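Side-chain contacts in aryl acylamidase (bacterium CSBL00001, PDB 4YJ6), which probably hydrolyses the amide bond of N-acylated aryl amines, as a bacterial member of the amidase signature family: residues A321-I326 with M357-A362; P134-R139 with I328-S333. All blocks are in the same frame, centred on the assembly; numbering follows the deposited sequence.

Interaction 1 (A321-I326 with M357-A362); sequences AWCRMI and MKWIDA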
ATOM      1  N   ALA A 321      -7.912 -16.225 -10.665  1.00 13.21           N
ATOM      2  CA  ALA A 321      -7.079 -15.699 -11.761  1.00 13.80           C
ATOM      3  C   ALA A 321      -5.988 -14.808 -11.198  1.00 12.73           C
ATOM      4  O   ALA A 321      -4.826 -14.879 -11.626  1.00 11.51           O
ATOM      5  CB  ALA A 321      -7.935 -14.893 -12.770  1.00 13.92           C
ATOM      6  N   TRP A 322      -6.341 -13.945 -10.251  1.00 12.01           N
ATOM      7  CA  TRP A 322      -5.297 -13.111  -9.590  1.00 12.15           C
ATOM      8  C   TRP A 322      -4.207 -13.950  -8.949  1.00 11.39           C
ATOM      9  O   TRP A 322      -3.004 -13.700  -9.150  1.00 11.03           O
ATOM     10  CB  TRP A 322      -5.935 -12.230  -8.511  1.00 10.75           C
ATOM     11  CG  TRP A 322      -4.914 -11.256  -7.884  1.00 11.36           C
ATOM     12  CD1 TRP A 322      -4.591  -9.992  -8.337  1.00 12.60           C
ATOM     13  CD2 TRP A 322      -4.128 -11.469  -6.712  1.00 12.11           C
ATOM     14  NE1 TRP A 322      -3.646  -9.435  -7.522  1.00 10.75           N
ATOM     15  CE2 TRP A 322      -3.345 -10.315  -6.515  1.00 11.18           C
ATOM     16  CE3 TRP A 322      -3.985 -12.547  -5.819  1.00 11.99           C
ATOM     17  CZ2 TRP A 322      -2.448 -10.195  -5.459  1.00 12.44           C
ATOM     18  CZ3 TRP A 322      -3.102 -12.440  -4.778  1.00 14.90           C
ATOM     19  CH2 TRP A 322      -2.325 -11.266  -4.598  1.00 13.37           C
ATOM     20  N   CYS A 323      -4.606 -14.987  -8.213  1.00 11.53           N
ATOM     21  CA  CYS A 323      -3.618 -15.850  -7.567  1.00 11.81           C
ATOM     22  C   CYS A 323      -2.708 -16.518  -8.570  1.00 12.17           C
ATOM     23  O   CYS A 323      -1.499 -16.613  -8.344  1.00 12.09           O
ATOM     24  CB  CYS A 323      -4.314 -16.922  -6.703  1.00 12.63           C
ATOM     25  SG  CYS A 323      -5.064 -16.258  -5.184  1.00 13.10           S
ATOM     26  N   ARG A 324      -3.262 -17.012  -9.677  1.00 12.53           N
ATOM     27  CA  ARG A 324      -2.403 -17.613 -10.679  1.00 12.93           C
ATOM     28  C   ARG A 324      -1.454 -16.583 -11.307  1.00 13.44           C
ATOM     29  O   ARG A 324      -0.283 -16.877 -11.544  1.00 13.89           O
ATOM     30  CB  ARG A 324      -3.244 -18.283 -11.779  1.00 13.64           C
ATOM     31  CG  ARG A 324      -3.870 -19.628 -11.331  1.00 14.42           C
ATOM     32  CD  ARG A 324      -4.519 -20.347 -12.516  1.00 16.03           C
ATOM     33  NE  ARG A 324      -5.674 -19.591 -13.015  1.00 14.74           N
ATOM     34  CZ  ARG A 324      -6.932 -19.746 -12.619  1.00 16.32           C
ATOM     35  NH1 ARG A 324      -7.281 -20.669 -11.691  1.00 15.80           N
ATOM     36  NH2 ARG A 324      -7.869 -18.962 -13.139  1.00 13.02           N
HETATM   37  N   MSE A 325      -1.961 -15.383 -11.610  1.00 13.29           N
HETATM   38  CA  MSE A 325      -1.101 -14.359 -12.208  1.00 15.50           C
HETATM   39  C   MSE A 325       0.055 -13.939 -11.311  1.00 15.26           C
HETATM   40  O   MSE A 325       1.166 -13.743 -11.800  1.00 15.57           O
HETATM   41  CB  MSE A 325      -1.955 -13.138 -12.577  1.00 14.76           C
HETATM   42  CG  MSE A 325      -2.794 -13.472 -13.730  1.00 15.26           C
HETATM   43 SE   MSE A 325      -4.107 -12.038 -13.842  1.00 44.71          SE
HETATM   44  CE  MSE A 325      -2.985 -10.557 -14.207  1.00 21.03           C
ATOM     45  N   ILE A 326      -0.189 -13.805 -10.010  1.00 12.92           N
ATOM     46  CA  ILE A 326       0.880 -13.475  -9.055  1.00 14.05           C
ATOM     47  C   ILE A 326       1.825 -14.666  -8.859  1.00 14.78           C
ATOM     48  O   ILE A 326       3.046 -14.531  -8.669  1.00 13.63           O
ATOM     49  CB  ILE A 326       0.254 -13.104  -7.663  1.00 16.12           C
ATOM     50  CG1 ILE A 326      -0.483 -11.771  -7.783  1.00 17.22           C
ATOM     51  CG2 ILE A 326       1.355 -13.058  -6.545  1.00 18.97           C
ATOM     52  CD1 ILE A 326       0.458 -10.541  -7.657  1.00 17.61           C
HETATM   53  N   MSE A 357       2.012 -22.393  -1.231  1.00 14.62           N
HETATM   54  CA  MSE A 357       2.568 -23.519  -1.973  1.00 18.20           C
HETATM   55  C   MSE A 357       1.483 -24.143  -2.850  1.00 14.51           C
HETATM   56  O   MSE A 357       1.762 -24.679  -3.912  1.00 16.14           O
HETATM   57  CB  MSE A 357       3.179 -24.559  -1.013  1.00 18.89           C
HETATM   58  CG  MSE A 357       4.001 -25.627  -1.697  1.00 22.79           C
HETATM   59 SE   MSE A 357       5.626 -24.865  -2.560  1.00 48.06          SE
HETATM   60  CE  MSE A 357       6.797 -24.584  -1.010  1.00 34.05           C
ATOM     61  N   LYS A 358       0.225 -24.075  -2.421  1.00 15.87           N
ATOM     62  CA  LYS A 358      -0.855 -24.566  -3.281  1.00 16.58           C
ATOM     63  C   LYS A 358      -0.792 -23.903  -4.661  1.00 17.48           C
ATOM     64  O   LYS A 358      -0.867 -24.573  -5.693  1.00 17.45           O
ATOM     65  CB  LYS A 358      -2.205 -24.268  -2.640  1.00 16.59           C
ATOM     66  CG  LYS A 358      -3.399 -24.554  -3.553  1.00 17.84           C
ATOM     67  CD  LYS A 358      -4.692 -24.164  -2.844  1.00 21.97           C
ATOM     68  CE  LYS A 358      -4.821 -22.647  -2.703  1.00 22.72           C
ATOM     69  NZ  LYS A 358      -6.232 -22.221  -2.426  1.00 23.06           N
ATOM     70  N   TRP A 359      -0.655 -22.578  -4.671  1.00 15.33           N
ATOM     71  CA  TRP A 359      -0.653 -21.841  -5.951  1.00 14.50           C
ATOM     72  C   TRP A 359       0.665 -22.045  -6.688  1.00 14.86           C
ATOM     73  O   TRP A 359       0.691 -22.115  -7.930  1.00 15.41           O
ATOM     74  CB  TRP A 359      -0.899 -20.353  -5.685  1.00 15.19           C
ATOM     75  CG  TRP A 359      -2.290 -20.108  -5.229  1.00 15.39           C
ATOM     76  CD1 TRP A 359      -2.695 -19.732  -3.994  1.00 15.27           C
ATOM     77  CD2 TRP A 359      -3.478 -20.249  -6.021  1.00 16.00           C
ATOM     78  NE1 TRP A 359      -4.075 -19.602  -3.966  1.00 15.12           N
ATOM     79  CE2 TRP A 359      -4.573 -19.934  -5.196  1.00 16.98           C
ATOM     80  CE3 TRP A 359      -3.708 -20.617  -7.349  1.00 17.79           C
ATOM     81  CZ2 TRP A 359      -5.898 -19.968  -5.658  1.00 16.54           C
ATOM     82  CZ3 TRP A 359      -5.006 -20.646  -7.814  1.00 17.41           C
ATOM     83  CH2 TRP A 359      -6.088 -20.320  -6.966  1.00 17.04           C
ATOM     84  N   ILE A 360       1.758 -22.114  -5.930  1.00 14.28           N
ATOM     85  CA  ILE A 360       3.062 -22.429  -6.501  1.00 16.68           C
ATOM     86  C   ILE A 360       2.997 -23.743  -7.299  1.00 18.62           C
ATOM     87  O   ILE A 360       3.457 -23.813  -8.437  1.00 16.48           O
ATOM     88  CB  ILE A 360       4.142 -22.519  -5.392  1.00 16.99           C
ATOM     89  CG1 ILE A 360       4.369 -21.148  -4.766  1.00 19.72           C
ATOM     90  CG2 ILE A 360       5.448 -23.080  -5.952  1.00 17.16           C
ATOM     91  CD1 ILE A 360       4.575 -20.056  -5.784  1.00 20.36           C
ATOM     92  N   ASP A 361       2.382 -24.771  -6.724  1.00 18.58           N
ATOM     93  CA  ASP A 361       2.266 -26.037  -7.429  1.00 17.35           C
ATOM     94  C   ASP A 361       1.263 -25.923  -8.576  1.00 16.42           C
ATOM     95  O   ASP A 361       1.446 -26.521  -9.630  1.00 20.65           O
ATOM     96  CB  ASP A 361       1.825 -27.147  -6.468  1.00 21.23           C
ATOM     97  CG  ASP A 361       2.904 -27.532  -5.468  1.00 25.36           C
ATOM     98  OD1 ASP A 361       4.110 -27.286  -5.706  1.00 25.81           O
ATOM     99  OD2 ASP A 361       2.530 -28.112  -4.429  1.00 23.96           O
ATOM    100  N   ALA A 362       0.205 -25.150  -8.371  1.00 16.32           N
ATOM    101  CA  ALA A 362      -0.853 -25.069  -9.362  1.00 19.20           C
ATOM    102  C   ALA A 362      -0.325 -24.478 -10.679  1.00 19.28           C
ATOM    103  O   ALA A 362      -0.809 -24.836 -11.771  1.00 19.36           O
ATOM    104  CB  ALA A 362      -1.994 -24.232  -8.817  1.00 17.37           C
TER
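The Trp359 indole has a neighbour on each face. Over one lies Cys323 CB, 3.4 Å from the centroid of the six-membered ring and 13° off its normal, a CH-pi contact seated squarely over the bicycle. Against the opposite face, toward the rim, leans the CE methylene of Lys358, the preceding residue of the same helix. The thiol shares the cysteine's side of the indole: Cys323 SG stands 4.0 Å from the centroid of the five-membered ring, an oblique sulfur-aromatic contact. With SG placed beside the backbone N and anti to the carbonyl carbon (chi1 -72°), the sulfur heads for the pyrrole end, while CB keeps the benzene half. Cys323 SG also lies in plane at the edge of the indole of Trp322, the residue before it.

This is plain helix-helix packing, in which residues 321-326 of helix 315-339 meet residues 357-362 of the short helix 354-363; the backbones come closest at Arg324 and Trp359, whose CA atoms are 6.6 Å apart. Trp359, its CB directed at the neighbouring helix, is the larger partner, with Cys323 and Arg324 opposite. Arg324 adds only aliphatic carbon to the interface: its CG reaches Trp359 CZ3 at 3.8 Å, and the guanidinium plane is turned 63° from the indole. The chain bends at chi3, and the charged end goes to a salt bridge with Asp374 of helix 368-389. Phe138, from a loop far earlier in the sequence, also meets the Trp359 ring, the two planes at a shallow angle.

Interaction 2 (P134-R139 with I328-S333); sequences PVYGFR and IPTVAS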
ATOM      1  N   PRO A 134       3.757 -10.013   4.691  1.00 13.74           N
ATOM      2  CA  PRO A 134       3.593 -11.464   4.598  1.00 13.54           C
ATOM      3  C   PRO A 134       4.472 -12.034   3.489  1.00 13.74           C
ATOM      4  O   PRO A 134       4.931 -11.313   2.579  1.00 13.62           O
ATOM      5  CB  PRO A 134       2.118 -11.622   4.192  1.00 12.81           C
ATOM      6  CG  PRO A 134       1.867 -10.398   3.330  1.00 12.86           C
ATOM      7  CD  PRO A 134       2.606  -9.292   4.107  1.00 13.12           C
ATOM      8  N   VAL A 135       4.717 -13.332   3.560  1.00 12.98           N
ATOM      9  CA  VAL A 135       5.627 -13.992   2.635  1.00 14.12           C
ATOM     10  C   VAL A 135       5.178 -13.776   1.196  1.00 13.43           C
ATOM     11  O   VAL A 135       4.035 -14.024   0.855  1.00 13.46           O
ATOM     12  CB  VAL A 135       5.729 -15.517   2.934  1.00 14.87           C
ATOM     13  CG1 VAL A 135       6.440 -16.252   1.794  1.00 14.73           C
ATOM     14  CG2 VAL A 135       6.415 -15.754   4.315  1.00 16.49           C
ATOM     15  N   TYR A 136       6.098 -13.281   0.371  1.00 12.81           N
ATOM     16  CA  TYR A 136       5.847 -13.031  -1.056  1.00 14.89           C
ATOM     17  C   TYR A 136       4.639 -12.109  -1.286  1.00 13.89           C
ATOM     18  O   TYR A 136       4.091 -12.059  -2.397  1.00 14.06           O
ATOM     19  CB  TYR A 136       5.671 -14.358  -1.830  1.00 13.59           C
ATOM     20  CG  TYR A 136       6.974 -14.965  -2.332  1.00 13.30           C
ATOM     21  CD1 TYR A 136       7.748 -14.283  -3.247  1.00 14.76           C
ATOM     22  CD2 TYR A 136       7.423 -16.231  -1.898  1.00 13.09           C
ATOM     23  CE1 TYR A 136       8.941 -14.822  -3.732  1.00 15.56           C
ATOM     24  CE2 TYR A 136       8.607 -16.778  -2.375  1.00 15.68           C
ATOM     25  CZ  TYR A 136       9.361 -16.067  -3.284  1.00 15.03           C
ATOM     26  OH  TYR A 136      10.544 -16.569  -3.782  1.00 16.20           O
ATOM     27  N   GLY A 137       4.273 -11.330  -0.273  1.00 12.96           N
ATOM     28  CA  GLY A 137       3.118 -10.435  -0.384  1.00 13.34           C
ATOM     29  C   GLY A 137       1.780 -11.165  -0.549  1.00 13.68           C
ATOM     30  O   GLY A 137       0.780 -10.532  -0.847  1.00 14.71           O
ATOM     31  N   PHE A 138       1.748 -12.481  -0.320  1.00 13.50           N
ATOM     32  CA  PHE A 138       0.650 -13.293  -0.893  1.00 13.59           C
ATOM     33  C   PHE A 138      -0.534 -13.415   0.086  1.00 12.78           C
ATOM     34  O   PHE A 138      -1.003 -14.522   0.394  1.00 14.27           O
ATOM     35  CB  PHE A 138       1.183 -14.671  -1.361  1.00 14.47           C
ATOM     36  CG  PHE A 138       0.466 -15.237  -2.584  1.00 15.64           C
ATOM     37  CD1 PHE A 138      -0.824 -15.728  -2.493  1.00 20.00           C
ATOM     38  CD2 PHE A 138       1.104 -15.317  -3.803  1.00 20.36           C
ATOM     39  CE1 PHE A 138      -1.481 -16.267  -3.639  1.00 18.42           C
ATOM     40  CE2 PHE A 138       0.446 -15.832  -4.939  1.00 21.73           C
ATOM     41  CZ  PHE A 138      -0.849 -16.302  -4.832  1.00 18.71           C
ATOM     42  N   ARG A 139      -1.004 -12.267   0.570  1.00 12.88           N
ATOM     43  CA  ARG A 139      -2.259 -12.164   1.337  1.00 14.14           C
ATOM     44  C   ARG A 139      -2.465 -10.724   1.785  1.00 14.73           C
ATOM     45  O   ARG A 139      -1.516  -9.933   1.839  1.00 14.42           O
ATOM     46  CB  ARG A 139      -2.265 -13.067   2.587  1.00 15.51           C
ATOM     47  CG  ARG A 139      -1.016 -12.876   3.472  1.00 15.25           C
ATOM     48  CD  ARG A 139      -0.934 -13.914   4.622  1.00 15.57           C
ATOM     49  NE  ARG A 139      -0.739 -15.258   4.102  1.00 14.39           N
ATOM     50  CZ  ARG A 139      -1.143 -16.383   4.689  1.00 17.94           C
ATOM     51  NH1 ARG A 139      -1.802 -16.354   5.844  1.00 18.01           N
ATOM     52  NH2 ARG A 139      -0.888 -17.546   4.094  1.00 14.70           N
ATOM     53  N   ILE A 328       2.873 -16.948 -10.959  1.00 14.88           N
ATOM     54  CA  ILE A 328       3.841 -17.262 -12.004  1.00 13.87           C
ATOM     55  C   ILE A 328       5.196 -16.591 -11.730  1.00 15.40           C
ATOM     56  O   ILE A 328       6.234 -17.258 -11.671  1.00 13.49           O
ATOM     57  CB  ILE A 328       3.290 -16.952 -13.432  1.00 12.96           C
ATOM     58  CG1 ILE A 328       2.117 -17.901 -13.729  1.00 16.68           C
ATOM     59  CG2 ILE A 328       4.395 -17.134 -14.487  1.00 17.30           C
ATOM     60  CD1 ILE A 328       1.221 -17.467 -14.914  1.00 19.53           C
ATOM     61  N   PRO A 329       5.205 -15.271 -11.506  1.00 14.65           N
ATOM     62  CA  PRO A 329       6.513 -14.685 -11.152  1.00 15.73           C
ATOM     63  C   PRO A 329       7.013 -15.097  -9.779  1.00 16.18           C
ATOM     64  O   PRO A 329       8.208 -15.036  -9.538  1.00 15.67           O
ATOM     65  CB  PRO A 329       6.269 -13.164 -11.183  1.00 18.64           C
ATOM     66  CG  PRO A 329       4.812 -12.980 -11.473  1.00 19.92           C
ATOM     67  CD  PRO A 329       4.165 -14.273 -11.796  1.00 15.44           C
ATOM     68  N   THR A 330       6.121 -15.511  -8.883  1.00 13.83           N
ATOM     69  CA  THR A 330       6.573 -15.994  -7.581  1.00 14.86           C
ATOM     70  C   THR A 330       7.354 -17.298  -7.786  1.00 13.92           C
ATOM     71  O   THR A 330       8.400 -17.516  -7.188  1.00 15.62           O
ATOM     72  CB  THR A 330       5.369 -16.215  -6.654  1.00 14.33           C
ATOM     73  OG1 THR A 330       4.704 -14.958  -6.469  1.00 14.06           O
ATOM     74  CG2 THR A 330       5.846 -16.707  -5.300  1.00 15.27           C
ATOM     75  N   VAL A 331       6.846 -18.166  -8.661  1.00 12.77           N
ATOM     76  CA  VAL A 331       7.542 -19.417  -8.943  1.00 17.47           C
ATOM     77  C   VAL A 331       8.896 -19.101  -9.560  1.00 17.69           C
ATOM     78  O   VAL A 331       9.885 -19.736  -9.219  1.00 16.13           O
ATOM     79  CB  VAL A 331       6.739 -20.311  -9.888  1.00 15.79           C
ATOM     80  CG1 VAL A 331       7.613 -21.479 -10.453  1.00 17.62           C
ATOM     81  CG2 VAL A 331       5.513 -20.870  -9.159  1.00 14.97           C
ATOM     82  N   ALA A 332       8.949 -18.124 -10.470  1.00 15.72           N
ATOM     83  CA  ALA A 332      10.225 -17.761 -11.082  1.00 19.72           C
ATOM     84  C   ALA A 332      11.228 -17.315 -10.038  1.00 20.58           C
ATOM     85  O   ALA A 332      12.410 -17.676 -10.117  1.00 19.22           O
ATOM     86  CB  ALA A 332      10.031 -16.649 -12.148  1.00 18.46           C
ATOM     87  N   SER A 333      10.784 -16.520  -9.065  1.00 15.97           N
ATOM     88  CA  SER A 333      11.647 -16.127  -7.947  1.00 18.40           C
ATOM     89  C   SER A 333      12.163 -17.358  -7.177  1.00 18.81           C
ATOM     90  O   SER A 333      13.367 -17.477  -6.873  1.00 18.14           O
ATOM     91  CB  SER A 333      10.887 -15.198  -6.991  1.00 17.64           C
ATOM     92  OG  SER A 333      11.606 -15.015  -5.772  1.00 16.92           O
TER
HETATM   93  O   HOH W   1       5.116 -12.559  -5.105  1.00 19.56           O
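Tyr136 meets the helix segment 328-333 through its ring face and its hydroxyl, Thr330 taking the face and Ser333 the edge. In the apolar part, Thr330 CG2 sits above the middle of the phenol, 3.6 Å from its centroid and 11° off the normal, a CH-pi contact. That methyl is anti to its own backbone N, whereas OG1 lies beside the N (chi1 -61°); the threonine thus gives its carbon branch to the ring and keeps its oxygen for polar partners.

Two polar links join the segments. At the far end of the phenol, Tyr136 OH and Ser333 OG are hydrogen-bonded at 2.7 Å, with the serine oxygen near the ring plane. The second link is a water, which donates to the carbonyl of Tyr136, O to water 2.9 Å, and to Thr330 OG1 at 2.8 Å. Thr330 OG1 is in turn hydrogen-bonded to the carbonyl of Ile326, one turn earlier in helix 315-339.

The loop follows strand 126-131 and turns tightly here: Tyr136 has positive phi (56°), and Phe138 is the centre of an inverse gamma turn. A phenylalanine in place of Tyr136 would probably preserve the methyl-on-ring packing but leave Ser333 OG without its phenol partner.

Because Tyr136 is engaged by its ring, its hydroxyl and, through water, its carbonyl, the contact probably restrains both its side chain and its carbonyl against the helix: Tyr136 OH and Ser333 OG pair directly, and the Tyr136 carbonyl is linked to Thr330 OG1 through water.

How the interactions relate
From the N terminus, the first segment met is 134-139, in the loop after strand 126-131. The chain then runs through 188 residues before interaction 2 closes on 328-333, but it has by then already passed 321-326, which interaction 1 joins to 357-362 after a much shorter excursion of 30 residues. The segments therefore alternate, and the two contacts cross rather than nest. Helix 315-339 is common to both, meeting helix 354-363 in one and the early loop in the other. Their centres are 9 Å apart and they touch: Ile326 CG2 packs on Phe138 CE2 at 3.3 Å, and Ile360 CD1 on Thr330 CG2 at 3.6 Å.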